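Local structure of nsp9 (Porcine coronavirus HKU15, 5YM6) at residues B[84-87]-B[88-92]. The protein probably binds single-stranded nucleic acid as a small coronavirus replicase protein, with an affinity that dimerization enhances. Sequence-based numbering, arbitrary orientation.
Sequences LYFI and QNISS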
ATOM      1  N   LEU B  84     -11.646   0.231 -11.063  1.00 22.15           N
ATOM      2  CA  LEU B  84     -10.740  -0.620 -10.307  1.00 22.46           C
ATOM      3  C   LEU B  84     -11.562  -1.621  -9.511  1.00 21.73           C
ATOM      4  O   LEU B  84     -12.513  -1.235  -8.802  1.00 23.46           O
ATOM      5  CB  LEU B  84      -9.865   0.226  -9.367  1.00 22.45           C
ATOM      6  CG  LEU B  84      -9.002  -0.511  -8.333  1.00 24.42           C
ATOM      7  CD1 LEU B  84      -7.846  -1.202  -9.001  1.00 23.71           C
ATOM      8  CD2 LEU B  84      -8.478   0.456  -7.258  1.00 29.78           C
ATOM      9  N   TYR B  85     -11.224  -2.901  -9.641  1.00 20.74           N
ATOM     10  CA  TYR B  85     -11.903  -3.954  -8.894  1.00 17.38           C
ATOM     11  C   TYR B  85     -10.877  -4.706  -8.080  1.00 19.92           C
ATOM     12  O   TYR B  85      -9.928  -5.246  -8.656  1.00 18.45           O
ATOM     13  CB  TYR B  85     -12.579  -4.976  -9.802  1.00 18.75           C
ATOM     14  CG  TYR B  85     -13.612  -4.505 -10.795  1.00 20.18           C
ATOM     15  CD1 TYR B  85     -13.234  -3.875 -11.976  1.00 19.00           C
ATOM     16  CD2 TYR B  85     -14.957  -4.778 -10.592  1.00 17.76           C
ATOM     17  CE1 TYR B  85     -14.186  -3.483 -12.908  1.00 21.42           C
ATOM     18  CE2 TYR B  85     -15.906  -4.402 -11.527  1.00 22.54           C
ATOM     19  CZ  TYR B  85     -15.512  -3.752 -12.675  1.00 21.81           C
ATOM     20  OH  TYR B  85     -16.455  -3.376 -13.601  1.00 24.80           O
ATOM     21  N   PHE B  86     -11.059  -4.763  -6.762  1.00 17.32           N
ATOM     22  CA  PHE B  86     -10.225  -5.628  -5.952  1.00 19.12           C
ATOM     23  C   PHE B  86     -10.786  -7.034  -5.967  1.00 16.89           C
ATOM     24  O   PHE B  86     -11.996  -7.238  -6.080  1.00 21.44           O
ATOM     25  CB  PHE B  86     -10.118  -5.120  -4.515  1.00 17.92           C
ATOM     26  CG  PHE B  86      -9.228  -3.932  -4.381  1.00 18.91           C
ATOM     27  CD1 PHE B  86      -7.864  -4.068  -4.546  1.00 22.54           C
ATOM     28  CD2 PHE B  86      -9.754  -2.683  -4.127  1.00 29.89           C
ATOM     29  CE1 PHE B  86      -7.027  -2.979  -4.438  1.00 25.43           C
ATOM     30  CE2 PHE B  86      -8.921  -1.590  -4.011  1.00 32.55           C
ATOM     31  CZ  PHE B  86      -7.560  -1.745  -4.170  1.00 26.85           C
ATOM     32  N   ILE B  87      -9.889  -8.005  -5.882  1.00 18.22           N
ATOM     33  CA  ILE B  87     -10.293  -9.404  -5.807  1.00 20.50           C
ATOM     34  C   ILE B  87     -10.871  -9.639  -4.403  1.00 20.24           C
ATOM     35  O   ILE B  87     -10.350  -9.108  -3.424  1.00 21.92           O
ATOM     36  CB  ILE B  87      -9.103 -10.347  -6.105  1.00 23.24           C
ATOM     37  CG1 ILE B  87      -8.991 -10.607  -7.622  1.00 22.16           C
ATOM     38  CG2 ILE B  87      -9.279 -11.695  -5.416  1.00 22.81           C
ATOM     39  CD1 ILE B  87      -8.754  -9.382  -8.455  1.00 24.53           C
ATOM     40  N   GLN B  88     -11.951 -10.409  -4.315  1.00 19.12           N
ATOM     41  CA  GLN B  88     -12.647 -10.586  -3.044  1.00 22.32           C
ATOM     42  C   GLN B  88     -11.707 -11.151  -1.977  1.00 22.52           C
ATOM     43  O   GLN B  88     -10.918 -12.056  -2.256  1.00 21.23           O
ATOM     44  CB  GLN B  88     -13.871 -11.486  -3.205  1.00 21.28           C
ATOM     45  CG  GLN B  88     -14.666 -11.590  -1.900  1.00 25.41           C
ATOM     46  CD  GLN B  88     -15.990 -12.306  -2.049  1.00 28.12           C
ATOM     47  OE1 GLN B  88     -16.132 -13.208  -2.871  1.00 35.07           O
ATOM     48  NE2 GLN B  88     -16.972 -11.905  -1.243  1.00 33.99           N
ATOM     49  N   ASN B  89     -11.786 -10.564  -0.783  1.00 22.68           N
ATOM     50  CA  ASN B  89     -11.055 -11.012   0.409  1.00 27.30           C
ATOM     51  C   ASN B  89      -9.560 -10.741   0.380  1.00 25.57           C
ATOM     52  O   ASN B  89      -8.814 -11.235   1.219  1.00 26.69           O
ATOM     53  CB  ASN B  89     -11.295 -12.506   0.647  1.00 27.16           C
ATOM     54  CG  ASN B  89     -12.718 -12.799   1.029  1.00 30.45           C
ATOM     55  OD1 ASN B  89     -13.365 -11.999   1.711  1.00 33.51           O
ATOM     56  ND2 ASN B  89     -13.222 -13.941   0.590  1.00 32.86           N
ATOM     57  N   ILE B  90      -9.108  -9.947  -0.577  1.00 24.13           N
ATOM     58  CA  ILE B  90      -7.700  -9.612  -0.606  1.00 28.97           C
ATOM     59  C   ILE B  90      -7.391  -8.721   0.619  1.00 26.45           C
ATOM     60  O   ILE B  90      -8.248  -7.973   1.085  1.00 27.72           O
ATOM     61  CB  ILE B  90      -7.325  -8.941  -1.947  1.00 28.95           C
ATOM     62  CG1 ILE B  90      -5.904  -9.327  -2.361  1.00 32.80           C
ATOM     63  CG2 ILE B  90      -7.609  -7.467  -1.925  1.00 26.54           C
ATOM     64  CD1 ILE B  90      -5.844 -10.714  -2.986  1.00 29.19           C
ATOM     65  N   SER B  91      -6.192  -8.856   1.170  1.00 27.89           N
ATOM     66  CA  SER B  91      -5.840  -8.146   2.407  1.00 29.61           C
ATOM     67  C   SER B  91      -5.786  -6.630   2.257  1.00 30.83           C
ATOM     68  O   SER B  91      -5.562  -6.105   1.163  1.00 27.93           O
ATOM     69  CB  SER B  91      -4.497  -8.639   2.932  1.00 27.47           C
ATOM     70  OG  SER B  91      -3.434  -8.303   2.061  1.00 29.46           O
ATOM     71  N   SER B  92      -5.994  -5.931   3.371  1.00 29.23           N
ATOM     72  CA  SER B  92      -5.905  -4.480   3.383  1.00 28.51           C
ATOM     73  C   SER B  92      -4.482  -4.044   3.013  1.00 25.63           C
ATOM     74  O   SER B  92      -4.300  -2.993   2.404  1.00 25.36           O
ATOM     75  CB  SER B  92      -6.306  -3.918   4.751  1.00 28.13           C
ATOM     76  OG  SER B  92      -7.720  -3.746   4.862  1.00 30.86           O
TER
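Ile87 and Ile90 stand at the two ends of a type II beta turn, a compact example of how a sheet strand hands the chain on to a helix. Ile90 N donates to Ile87 O over 3.2 Å. The N-H...O angle is 153°, with the donor 33° out of the carbonyl plane; Asn89, with its positive phi of 72°, takes the third position of the turn. Packing is closest around the Ile87 carbonyl: Ile90 CB lies 3.4 Å from Ile87 O, and Ile87 CG2, anti to its backbone N and so beside the carbonyl carbon, comes 3.2 Å from Gln88 N. Looser van der Waals contacts follow, Ile90 CG2 obliquely 4.3 Å from Phe86 CD1 and Ile90 CD1 4.3 Å from Ile87 CG2. Ile38 of strand 36-44 and Arg95 of helix 92-105 also touch the partly exposed Ile90. On the solvent side, Gln88 and Asn89 turn their side chains outward, though Gln88 OE1 is weakly hydrogen-bonded to Asn64. Beyond the turn, Ser91 N-caps helix 92-105 by bonding Asn94 N through OG. The chemistry thus implies a redirection of the chain closed by one bond within the turn, backed by backbone bonds to Val40 and Asn64 and by apolar contacts of Ile90 with Phe86 and Ile87.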